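Local coordinates for protein polymerase X (Deinococcus radiodurans, PDB 2W9M) that probably extends DNA strands with deoxyribonucleotides as a family X polymerase, and carries a C-terminal PHP domain that binds a cluster of zinc ions, at residues A[336-340]-A[362-366]; A[374-379]-A[412-416]; A[396-400]-A[419-423]; A[330-334]-A[513-518]. All coordinates share one frame; numbering follows the deposited sequence.

Interaction 1: residues A[336-340]-A[362-366]. With ZN (zinc ion), chain C.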
loop_
_atom_site.group_PDB
_atom_site.type_symbol
_atom_site.label_atom_id
_atom_site.label_comp_id
_atom_site.label_asym_id
_atom_site.label_seq_id
_atom_site.Cartn_x
_atom_site.Cartn_y
_atom_site.Cartn_z
ATOM N N THR A 336 14.157 -7.741 -9.449
ATOM C CA THR A 336 14.212 -7.858 -10.900
ATOM C C THR A 336 13.845 -9.258 -11.410
ATOM O O THR A 336 13.346 -9.401 -12.527
ATOM C CB THR A 336 15.597 -7.433 -11.418
ATOM O OG1 THR A 336 15.541 -6.060 -11.826
ATOM C CG2 THR A 336 16.024 -8.292 -12.595
ATOM N N TRP A 337 14.078 -10.280 -10.586
ATOM C CA TRP A 337 13.693 -11.652 -10.923
ATOM C C TRP A 337 12.209 -11.764 -11.273
ATOM O O TRP A 337 11.814 -12.585 -12.101
ATOM C CB TRP A 337 14.007 -12.602 -9.763
ATOM C CG TRP A 337 15.456 -12.893 -9.603
ATOM C CD1 TRP A 337 16.365 -12.174 -8.881
ATOM C CD2 TRP A 337 16.175 -13.986 -10.178
ATOM N NE1 TRP A 337 17.606 -12.753 -8.970
ATOM C CE2 TRP A 337 17.517 -13.868 -9.766
ATOM C CE3 TRP A 337 15.816 -15.057 -11.004
ATOM C CZ2 TRP A 337 18.501 -14.776 -10.151
ATOM C CZ3 TRP A 337 16.795 -15.959 -11.388
ATOM C CH2 TRP A 337 18.120 -15.813 -10.961
ATOM N N SER A 338 11.390 -10.943 -10.626
ATOM C CA SER A 338 9.948 -10.975 -10.821
ATOM C C SER A 338 9.494 -9.708 -11.551
ATOM O O SER A 338 9.891 -9.455 -12.692
ATOM C CB SER A 338 9.247 -11.083 -9.464
ATOM O OG SER A 338 7.958 -11.644 -9.588
ATOM N N ASP A 339 8.670 -8.908 -10.880
ATOM C CA ASP A 339 8.224 -7.639 -11.432
ATOM C C ASP A 339 8.724 -6.449 -10.613
ATOM O O ASP A 339 8.103 -5.394 -10.601
ATOM C CB ASP A 339 6.700 -7.608 -11.569
ATOM C CG ASP A 339 5.985 -7.695 -10.232
ATOM O OD1 ASP A 339 6.640 -8.024 -9.219
ATOM O OD2 ASP A 339 4.761 -7.436 -10.191
ATOM N N GLY A 340 9.854 -6.624 -9.936
ATOM C CA GLY A 340 10.495 -5.530 -9.227
ATOM C C GLY A 340 11.394 -4.727 -10.146
ATOM O O GLY A 340 11.570 -5.076 -11.316
ATOM N N ALA A 362 10.766 -12.478 -1.878
ATOM C CA ALA A 362 9.431 -13.029 -2.127
ATOM C C ALA A 362 8.855 -12.652 -3.493
ATOM O O ALA A 362 7.841 -11.961 -3.577
ATOM C CB ALA A 362 8.470 -12.616 -1.017
ATOM N N ASP A 363 9.498 -13.117 -4.558
ATOM C CA ASP A 363 9.030 -12.850 -5.915
ATOM C C ASP A 363 7.878 -13.783 -6.287
ATOM O O ASP A 363 7.675 -14.810 -5.640
ATOM C CB ASP A 363 10.194 -12.969 -6.909
ATOM C CG ASP A 363 11.135 -11.771 -6.849
ATOM O OD1 ASP A 363 10.684 -10.646 -7.149
ATOM O OD2 ASP A 363 12.320 -11.947 -6.497
ATOM N N HIS A 364 7.115 -13.422 -7.316
ATOM C CA HIS A 364 5.957 -14.218 -7.710
ATOM C C HIS A 364 6.379 -15.552 -8.301
ATOM O O HIS A 364 7.553 -15.772 -8.601
ATOM C CB HIS A 364 5.100 -13.486 -8.741
ATOM C CG HIS A 364 4.717 -12.103 -8.336
ATOM N ND1 HIS A 364 3.586 -11.832 -7.600
ATOM C CD2 HIS A 364 5.315 -10.913 -8.567
ATOM C CE1 HIS A 364 3.507 -10.530 -7.390
ATOM N NE2 HIS A 364 4.544 -9.950 -7.964
ATOM N N SER A 365 5.396 -16.423 -8.497
ATOM C CA SER A 365 5.638 -17.757 -9.023
ATOM C C SER A 365 5.003 -17.957 -10.396
ATOM O O SER A 365 4.195 -17.143 -10.833
ATOM C CB SER A 365 5.089 -18.790 -8.046
ATOM O OG SER A 365 3.782 -18.446 -7.636
ATOM N N ARG A 366 5.400 -19.038 -11.066
ATOM C CA ARG A 366 4.785 -19.513 -12.312
ATOM C C ARG A 366 3.524 -18.764 -12.738
ATOM O O ARG A 366 3.537 -17.996 -13.698
ATOM C CB ARG A 366 4.423 -20.997 -12.163
ATOM C CG ARG A 366 5.345 -21.982 -12.853
ATOM C CD ARG A 366 4.797 -22.375 -14.223
ATOM N NE ARG A 366 5.491 -21.709 -15.323
ATOM C CZ ARG A 366 5.026 -21.637 -16.569
ATOM N NH1 ARG A 366 3.852 -22.176 -16.874
ATOM N NH2 ARG A 366 5.733 -21.015 -17.506
HETATM ZN ZN ZN C . 4.398 -7.891 -7.977
#

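Interaction 2: residues A[374-379]-A[412-416]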
loop_
_atom_site.group_PDB
_atom_site.type_symbol
_atom_site.label_atom_id
_atom_site.label_comp_id
_atom_site.label_asym_id
_atom_site.label_seq_id
_atom_site.Cartn_x
_atom_site.Cartn_y
_atom_site.Cartn_z
ATOM N N LEU A 374 8.323 -16.647 -11.390
ATOM C CA LEU A 374 9.432 -17.582 -11.501
ATOM C C LEU A 374 8.991 -19.034 -11.690
ATOM O O LEU A 374 8.240 -19.572 -10.886
ATOM C CB LEU A 374 10.325 -17.486 -10.264
ATOM C CG LEU A 374 11.357 -16.363 -10.238
ATOM C CD1 LEU A 374 10.669 -15.015 -10.212
ATOM C CD2 LEU A 374 12.280 -16.512 -9.041
ATOM N N THR A 375 9.470 -19.661 -12.760
ATOM C CA THR A 375 9.351 -21.102 -12.920
ATOM C C THR A 375 10.172 -21.774 -11.822
ATOM O O THR A 375 10.924 -21.106 -11.107
ATOM C CB THR A 375 9.890 -21.554 -14.286
ATOM O OG1 THR A 375 11.206 -21.017 -14.490
ATOM C CG2 THR A 375 8.977 -21.075 -15.407
ATOM N N ILE A 376 10.038 -23.088 -11.680
ATOM C CA ILE A 376 10.824 -23.812 -10.683
ATOM C C ILE A 376 12.321 -23.653 -10.948
ATOM O O ILE A 376 13.103 -23.427 -10.028
ATOM C CB ILE A 376 10.458 -25.310 -10.633
ATOM C CG1 ILE A 376 9.050 -25.490 -10.068
ATOM C CG2 ILE A 376 11.459 -26.081 -9.783
ATOM C CD1 ILE A 376 8.606 -26.934 -9.965
ATOM N N GLU A 377 12.710 -23.760 -12.214
ATOM C CA GLU A 377 14.113 -23.645 -12.608
ATOM C C GLU A 377 14.699 -22.258 -12.342
ATOM O O GLU A 377 15.835 -22.135 -11.886
ATOM C CB GLU A 377 14.288 -24.039 -14.080
ATOM C CG GLU A 377 13.030 -23.861 -14.928
ATOM C CD GLU A 377 12.002 -24.965 -14.700
ATOM O OE1 GLU A 377 12.411 -26.118 -14.442
ATOM O OE2 GLU A 377 10.786 -24.681 -14.778
ATOM N N ARG A 378 13.928 -21.214 -12.626
ATOM C CA ARG A 378 14.380 -19.853 -12.345
ATOM C C ARG A 378 14.462 -19.583 -10.843
ATOM O O ARG A 378 15.313 -18.819 -10.385
ATOM C CB ARG A 378 13.470 -18.824 -13.010
ATOM C CG ARG A 378 13.693 -18.662 -14.497
ATOM C CD ARG A 378 12.853 -17.519 -15.027
ATOM N NE ARG A 378 13.330 -16.231 -14.532
ATOM C CZ ARG A 378 12.537 -15.243 -14.128
ATOM N NH1 ARG A 378 11.218 -15.394 -14.138
ATOM N NH2 ARG A 378 13.069 -14.107 -13.700
ATOM N N LEU A 379 13.570 -20.203 -10.078
ATOM C CA LEU A 379 13.622 -20.089 -8.627
ATOM C C LEU A 379 14.915 -20.694 -8.090
ATOM O O LEU A 379 15.527 -20.153 -7.170
ATOM C CB LEU A 379 12.421 -20.779 -7.980
ATOM C CG LEU A 379 12.442 -20.770 -6.450
ATOM C CD1 LEU A 379 12.295 -19.347 -5.926
ATOM C CD2 LEU A 379 11.352 -21.663 -5.888
ATOM N N PHE A 412 3.515 -23.847 -6.384
ATOM C CA PHE A 412 4.731 -24.662 -6.360
ATOM C C PHE A 412 4.499 -25.996 -5.653
ATOM O O PHE A 412 3.702 -26.079 -4.721
ATOM C CB PHE A 412 5.868 -23.921 -5.652
ATOM C CG PHE A 412 6.522 -22.860 -6.487
ATOM C CD1 PHE A 412 6.787 -23.080 -7.825
ATOM C CD2 PHE A 412 6.902 -21.653 -5.919
ATOM C CE1 PHE A 412 7.398 -22.111 -8.590
ATOM C CE2 PHE A 412 7.517 -20.682 -6.673
ATOM C CZ PHE A 412 7.766 -20.911 -8.016
ATOM N N PRO A 413 5.204 -27.047 -6.095
ATOM C CA PRO A 413 5.125 -28.356 -5.437
ATOM C C PRO A 413 5.700 -28.283 -4.023
ATOM O O PRO A 413 6.507 -27.395 -3.741
ATOM C CB PRO A 413 6.008 -29.249 -6.322
ATOM C CG PRO A 413 6.122 -28.525 -7.626
ATOM C CD PRO A 413 6.092 -27.073 -7.269
ATOM N N ASP A 414 5.297 -29.203 -3.151
ATOM C CA ASP A 414 5.745 -29.195 -1.756
ATOM C C ASP A 414 7.265 -29.259 -1.603
ATOM O O ASP A 414 7.830 -28.603 -0.728
ATOM C CB ASP A 414 5.101 -30.343 -0.974
ATOM C CG ASP A 414 3.649 -30.072 -0.625
ATOM O OD1 ASP A 414 3.089 -29.069 -1.120
ATOM O OD2 ASP A 414 3.065 -30.866 0.145
ATOM N N ASP A 415 7.923 -30.055 -2.439
ATOM C CA ASP A 415 9.374 -30.200 -2.348
ATOM C C ASP A 415 10.090 -28.892 -2.670
ATOM O O ASP A 415 11.123 -28.585 -2.079
ATOM C CB ASP A 415 9.873 -31.319 -3.263
ATOM C CG ASP A 415 9.309 -31.216 -4.666
ATOM O OD1 ASP A 415 10.057 -30.784 -5.572
ATOM O OD2 ASP A 415 8.115 -31.551 -4.854
ATOM N N VAL A 416 9.538 -28.127 -3.607
ATOM C CA VAL A 416 10.090 -26.824 -3.956
ATOM C C VAL A 416 9.888 -25.820 -2.824
ATOM O O VAL A 416 10.802 -25.067 -2.487
ATOM C CB VAL A 416 9.454 -26.264 -5.239
ATOM C CG1 VAL A 416 9.907 -24.828 -5.471
ATOM C CG2 VAL A 416 9.801 -27.142 -6.427
#

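Interaction 3: residues A[396-400]-A[419-423]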
loop_
_atom_site.group_PDB
_atom_site.type_symbol
_atom_site.label_atom_id
_atom_site.label_comp_id
_atom_site.label_asym_id
_atom_site.label_seq_id
_atom_site.Cartn_x
_atom_site.Cartn_y
_atom_site.Cartn_z
ATOM N N ILE A 396 19.921 -12.040 4.341
ATOM C CA ILE A 396 18.759 -12.347 3.516
ATOM C C ILE A 396 18.083 -13.656 3.927
ATOM O O ILE A 396 18.740 -14.610 4.344
ATOM C CB ILE A 396 19.130 -12.437 2.013
ATOM C CG1 ILE A 396 19.905 -11.198 1.570
ATOM C CG2 ILE A 396 17.882 -12.611 1.157
ATOM C CD1 ILE A 396 20.304 -11.227 0.114
ATOM N N VAL A 397 16.761 -13.680 3.802
ATOM C CA VAL A 397 15.966 -14.879 4.016
ATOM C C VAL A 397 15.188 -15.149 2.724
ATOM O O VAL A 397 14.498 -14.273 2.215
ATOM C CB VAL A 397 15.005 -14.692 5.213
ATOM C CG1 VAL A 397 13.883 -15.704 5.171
ATOM C CG2 VAL A 397 15.768 -14.790 6.528
ATOM N N ALA A 398 15.321 -16.352 2.177
ATOM C CA ALA A 398 14.735 -16.653 0.875
ATOM C C ALA A 398 13.281 -17.078 0.982
ATOM O O ALA A 398 12.938 -18.005 1.715
ATOM C CB ALA A 398 15.544 -17.718 0.153
ATOM N N GLY A 399 12.424 -16.399 0.237
ATOM C CA GLY A 399 11.023 -16.757 0.214
ATOM C C GLY A 399 10.446 -16.689 -1.182
ATOM O O GLY A 399 11.163 -16.488 -2.165
ATOM N N SER A 400 9.134 -16.864 -1.266
ATOM C CA SER A 400 8.430 -16.749 -2.531
ATOM C C SER A 400 6.992 -16.353 -2.255
ATOM O O SER A 400 6.425 -16.744 -1.239
ATOM C CB SER A 400 8.481 -18.079 -3.285
ATOM O OG SER A 400 7.627 -18.057 -4.415
ATOM N N GLU A 419 12.484 -25.844 0.022
ATOM C CA GLU A 419 13.798 -25.222 -0.110
ATOM C C GLU A 419 13.818 -23.808 0.466
ATOM O O GLU A 419 14.883 -23.251 0.737
ATOM C CB GLU A 419 14.218 -25.154 -1.579
ATOM C CG GLU A 419 14.668 -26.468 -2.189
ATOM C CD GLU A 419 15.462 -26.262 -3.472
ATOM O OE1 GLU A 419 14.894 -26.474 -4.571
ATOM O OE2 GLU A 419 16.653 -25.876 -3.381
ATOM N N LEU A 420 12.635 -23.233 0.646
ATOM C CA LEU A 420 12.511 -21.835 1.039
ATOM C C LEU A 420 12.593 -21.650 2.556
ATOM O O LEU A 420 12.240 -22.542 3.332
ATOM C CB LEU A 420 11.202 -21.257 0.493
ATOM C CG LEU A 420 11.096 -21.240 -1.035
ATOM C CD1 LEU A 420 9.674 -20.979 -1.504
ATOM C CD2 LEU A 420 12.050 -20.213 -1.617
ATOM N N ASP A 421 13.061 -20.481 2.975
ATOM C CA ASP A 421 13.112 -20.155 4.392
ATOM C C ASP A 421 11.727 -19.779 4.905
ATOM O O ASP A 421 11.411 -19.994 6.074
ATOM C CB ASP A 421 14.104 -19.022 4.641
ATOM C CG ASP A 421 15.519 -19.392 4.232
ATOM O OD1 ASP A 421 15.861 -20.593 4.298
ATOM O OD2 ASP A 421 16.285 -18.485 3.839
ATOM N N TYR A 422 10.905 -19.222 4.019
ATOM C CA TYR A 422 9.523 -18.895 4.348
ATOM C C TYR A 422 8.673 -18.755 3.089
ATOM O O TYR A 422 9.183 -18.419 2.021
ATOM C CB TYR A 422 9.443 -17.628 5.202
ATOM C CG TYR A 422 9.554 -16.345 4.416
ATOM C CD1 TYR A 422 8.475 -15.471 4.318
ATOM C CD2 TYR A 422 10.733 -16.003 3.776
ATOM C CE1 TYR A 422 8.573 -14.292 3.600
ATOM C CE2 TYR A 422 10.840 -14.830 3.063
ATOM C CZ TYR A 422 9.757 -13.979 2.978
ATOM O OH TYR A 422 9.866 -12.813 2.265
ATOM N N VAL A 423 7.376 -19.024 3.231
ATOM C CA VAL A 423 6.436 -18.995 2.121
ATOM C C VAL A 423 5.288 -18.019 2.365
ATOM O O VAL A 423 4.616 -18.092 3.389
ATOM C CB VAL A 423 5.820 -20.380 1.899
ATOM C CG1 VAL A 423 4.851 -20.345 0.726
ATOM C CG2 VAL A 423 6.914 -21.425 1.686
#

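Interaction 4: residues A[330-334]-A[513-518]. With ZN (zinc ion), chain D; ZN (zinc ion), chain C.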
loop_
_atom_site.group_PDB
_atom_site.type_symbol
_atom_site.label_atom_id
_atom_site.label_comp_id
_atom_site.label_asym_id
_atom_site.label_seq_id
_atom_site.Cartn_x
_atom_site.Cartn_y
_atom_site.Cartn_z
ATOM N N MET A 330 12.464 -7.066 7.005
ATOM C CA MET A 330 11.640 -6.517 5.930
ATOM C C MET A 330 11.307 -7.585 4.893
ATOM O O MET A 330 12.002 -7.730 3.888
ATOM C CB MET A 330 12.343 -5.330 5.270
ATOM C CG MET A 330 12.524 -4.132 6.193
ATOM S SD MET A 330 11.073 -3.059 6.275
ATOM C CE MET A 330 9.897 -4.107 7.133
ATOM N N ILE A 331 10.239 -8.335 5.140
ATOM C CA ILE A 331 9.921 -9.477 4.289
ATOM C C ILE A 331 8.861 -9.154 3.244
ATOM O O ILE A 331 8.232 -8.091 3.282
ATOM C CB ILE A 331 9.485 -10.710 5.113
ATOM C CG1 ILE A 331 8.137 -10.457 5.792
ATOM C CG2 ILE A 331 10.565 -11.083 6.127
ATOM C CD1 ILE A 331 7.603 -11.660 6.555
ATOM N N HIS A 332 8.679 -10.086 2.313
ATOM C CA HIS A 332 7.778 -9.907 1.183
ATOM C C HIS A 332 8.168 -8.689 0.342
ATOM O O HIS A 332 7.454 -7.696 0.290
ATOM C CB HIS A 332 6.324 -9.822 1.658
ATOM C CG HIS A 332 5.330 -9.834 0.545
ATOM N ND1 HIS A 332 4.000 -9.503 0.729
ATOM C CD2 HIS A 332 5.465 -10.114 -0.770
ATOM C CE1 HIS A 332 3.366 -9.593 -0.422
ATOM N NE2 HIS A 332 4.231 -9.963 -1.353
ATOM N N THR A 333 9.322 -8.783 -0.309
ATOM C CA THR A 333 9.791 -7.744 -1.214
ATOM C C THR A 333 9.997 -8.361 -2.595
ATOM O O THR A 333 10.164 -9.574 -2.713
ATOM C CB THR A 333 11.118 -7.147 -0.734
ATOM O OG1 THR A 333 12.113 -8.176 -0.708
ATOM C CG2 THR A 333 10.972 -6.557 0.663
ATOM N N HIS A 334 9.977 -7.538 -3.639
ATOM C CA HIS A 334 10.149 -8.043 -5.000
ATOM C C HIS A 334 11.410 -7.499 -5.659
ATOM O O HIS A 334 11.859 -6.397 -5.350
ATOM C CB HIS A 334 8.916 -7.740 -5.856
ATOM C CG HIS A 334 7.687 -8.466 -5.411
ATOM N ND1 HIS A 334 7.221 -9.599 -6.037
ATOM C CD2 HIS A 334 6.834 -8.224 -4.385
ATOM C CE1 HIS A 334 6.132 -10.027 -5.422
ATOM N NE2 HIS A 334 5.879 -9.208 -4.415
ATOM N N ILE A 513 3.856 -6.856 9.259
ATOM C CA ILE A 513 3.774 -5.591 8.539
ATOM C C ILE A 513 4.768 -5.598 7.384
ATOM O O ILE A 513 5.955 -5.343 7.572
ATOM C CB ILE A 513 4.034 -4.386 9.464
ATOM C CG1 ILE A 513 3.112 -4.446 10.682
ATOM C CG2 ILE A 513 3.810 -3.079 8.721
ATOM C CD1 ILE A 513 3.400 -3.375 11.721
ATOM N N ASN A 514 4.268 -5.902 6.190
ATOM C CA ASN A 514 5.111 -6.084 5.009
ATOM C C ASN A 514 4.871 -5.007 3.955
ATOM O O ASN A 514 3.727 -4.677 3.644
ATOM C CB ASN A 514 4.866 -7.464 4.393
ATOM C CG ASN A 514 5.145 -8.605 5.372
ATOM O OD1 ASN A 514 5.746 -8.404 6.432
ATOM N ND2 ASN A 514 4.707 -9.810 5.016
ATOM N N THR A 515 5.953 -4.474 3.399
ATOM C CA THR A 515 5.871 -3.366 2.454
ATOM C C THR A 515 5.453 -3.803 1.045
ATOM O O THR A 515 4.871 -3.017 0.290
ATOM C CB THR A 515 7.219 -2.639 2.354
ATOM O OG1 THR A 515 8.229 -3.568 1.933
ATOM C CG2 THR A 515 7.611 -2.056 3.697
ATOM N N ASP A 516 5.753 -5.050 0.692
ATOM C CA ASP A 516 5.512 -5.538 -0.662
ATOM C C ASP A 516 6.249 -4.664 -1.674
ATOM O O ASP A 516 5.754 -4.418 -2.776
ATOM C CB ASP A 516 4.012 -5.559 -0.966
ATOM C CG ASP A 516 3.658 -6.512 -2.095
ATOM O OD1 ASP A 516 4.586 -7.056 -2.723
ATOM O OD2 ASP A 516 2.452 -6.717 -2.357
ATOM N N ALA A 517 7.434 -4.197 -1.291
ATOM C CA ALA A 517 8.224 -3.289 -2.125
ATOM C C ALA A 517 8.612 -3.879 -3.483
ATOM O O ALA A 517 9.184 -4.965 -3.562
ATOM C CB ALA A 517 9.475 -2.838 -1.372
ATOM N N HIS A 518 8.301 -3.152 -4.550
ATOM C CA HIS A 518 8.727 -3.539 -5.889
ATOM C C HIS A 518 9.910 -2.687 -6.346
ATOM O O HIS A 518 10.394 -2.812 -7.467
ATOM C CB HIS A 518 7.562 -3.417 -6.867
ATOM C CG HIS A 518 6.567 -4.525 -6.746
ATOM N ND1 HIS A 518 5.682 -4.615 -5.694
ATOM C CD2 HIS A 518 6.326 -5.598 -7.534
ATOM C CE1 HIS A 518 4.933 -5.692 -5.843
ATOM N NE2 HIS A 518 5.306 -6.308 -6.951
HETATM ZN ZN ZN D . 3.800 -9.208 -3.446
HETATM ZN ZN ZN C . 4.398 -7.891 -7.977
HETATM O O HOH W 1 8.706 -5.532 3.794
#

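Interaction 1: residues A[336-340]-A[362-366]
Ser338 and His364 meet through the serine hydroxyl, which receives the backbone N-H of His364: N to OG is 3.0 Å, with 150° at the hydrogen. OG reaches this N-H because it stands anti to the N of its own residue (chi1 -156°). The same oxygen lies in the plane of the imidazole, at the edge bearing CD2; serine suits the place because its short hydroxyl can meet the N-H while lying beside the ring edge. Asp363 lies alongside Ser338, with its OD2 3.7 Å from Trp337 CB; its OD1 accepts a hydrogen bond from the backbone N of Ser335. The segment 362-366 sits at the C-terminal end of strand 358-364 in the parallel sheet of the PHP domain, the end of the barrel where this fold gathers its metals. One zinc ion joins the two segments there. Asp339 binds it with both carboxylate oxygens, OD2 at 2.3 Å and OD1 at 2.6 Å from the metal, while His364 NE2 comes in at 2.1 Å and His518 adds a third residue. The carboxylate and imidazole planes stand 81° apart, so the two groups cross at about a right angle at the metal.

Interaction 2: residues A[374-379]-A[412-416]
Phe412 lays one face under Leu379 CD2, 4.0 Å from CE2, with Ile376 CG1 approaching obliquely. The carbonyl oxygen of Leu374 sits near the ring plane at the edge, 3.2 Å from CZ, where the weakly positive ring hydrogens suit an oxygen. Ile376 runs antiparallel to the phenylalanine side chain, its CG1 near Phe412 CD1 and CE1, and its far methyl CD1 ends against Pro413 CD, 3.7 Å away. Val416 fits into the remaining angle: its CG1 is 3.5 Å from Leu379 CD2, and its CG2 touches Ile376 CD1. A valine suits this place because its two methyls serve different neighbours, whereas the single methyl CD2 of Leu379 serves both Phe412 and Val416, a reach set by its CG standing anti to the backbone N (chi1 177°). Behind this layer, Thr375 caps helix 376-391, its OG1 accepting a weak bond from Arg378 N, and Pro413 occupies the N-cap position of helix 414-417. Arg378 extends to the backbone oxygen of Trp337, and Phe412 also touches Ser400 and Val402 of strand 396-403. This is the packing of two helix starts against one another, each following a strand of the parallel sheet, as in the alpha/beta barrel of PHP domains.

Interaction 3: residues A[396-400]-A[419-423]
Gly399 and Tyr422 bring their CA atoms to 4.9 Å where strands 396-403 and 422-426 run side by side in the same direction. Just before this point the carbonyl of Ala398 receives two backbone N-H groups: Asp421 N at 2.8 Å from Ala398 O, in the carbonyl plane, and Tyr422 N in a longer, weak bond. Asp421 also returns the favour with its side chain. Its OD2 accepts the N-H of Ala398 at 2.9 Å from the nitrogen, nearly straight at 162°, on the anti side of the carboxylate and 33° out of its plane. A short acidic side chain is thus well suited here, since it can reach the Ala398 N-H from the adjacent segment. If an alanine stood at Asp421, the N-H of Ala398 would probably be left without its acceptor and the start of the pairing would be less firmly tied. Val397 CG1 packs between Asp421 CB, 3.4 Å away, and Tyr422 CD2, 3.5 Å away. The tyrosine ring comes up obliquely against Gly399, CE2 lying 3.4 Å from its CA; CG sits between the backbone N and carbonyl carbon (chi1 80°), which swings the ring toward the neighbouring strand. Any CB at Gly399 would collide with this ring. Beyond it, the hydroxyl is hydrogen-bonded to the backbone N of His332. Among the other residues, Leu420 CD1 rests on Ser400 CB, 3.6 Å apart. The whole is the strand pairing of a beta-alpha-beta unit, with short helix 414-417 in its connection, inside the parallel sheet of the PHP domain.

Interaction 4: residues A[330-334]-A[513-518]
Part of the zinc cluster of the PHP domain is assembled here, His332 and His334 sharing one zinc ion with Asp516 across the contact. His334 NE2 binds this ion at 2.3 Å and Asp516 OD1 at 2.4 Å; His332 NE2 is a further ligand and Glu401 completes the set. Histidine and aspartate offer the nitrogen and oxygen donors zinc prefers. The His332 ring is carried to the metal by a CG anti to its backbone N (chi1 -172°), and Asp516 OD1 lies over one of its faces. His334 also stacks on His518 in an offset pair, centroids 4.1 Å apart and planes only 8° from parallel, the two side chains pointing the same way. His518 NE2 goes on to a second zinc ion, 2.1 Å away, so the stack couples two metal sites. The backbones are tied by His334 N to Ala517 O at 2.7 Å, the donor almost in line with the C=O. Further back a water takes over, donating to Ile331 O at 2.7 Å and accepting from Thr515 N. Asn514 OD1 lies 3.2 Å from Ile331 CG1 and accepts from Asn545 ND2, while its ND2 and His332 ND1 both bond Glu487 OE1. A leucine in place of Asn514 would probably leave Glu487 with one donor fewer and Asn545 without its acceptor, making the orientation of His332 less secure. Strands 329-333 and 511-514 are the first and last of the parallel sheet; helix 344-353 covers Thr333 and Ala517 through Met347, and helix 526-535 packs on Ile513 and Thr515.

In the fold
All four contacts belong to the seven-stranded parallel sheet of the PHP domain and the helices around it. Interaction 4 joins its first and last strands and encloses the other three along the chain. Within that span interaction 1 closes first, before interactions 2 and 3 open; the segments of these two alternate. Centres of interactions 1, 2 and 3 lie about 12 to 13 Å from one another, and those of 2 and 4 about 20 Å apart. Interactions 1 and 4 share a zinc ion, bringing metal ligands from the first, second and last strands, or the loops after them, to one end of the sheet. Interaction 3 reaches interaction 4 through Tyr422, while interaction 2, farther out, reaches interaction 1 through Arg378.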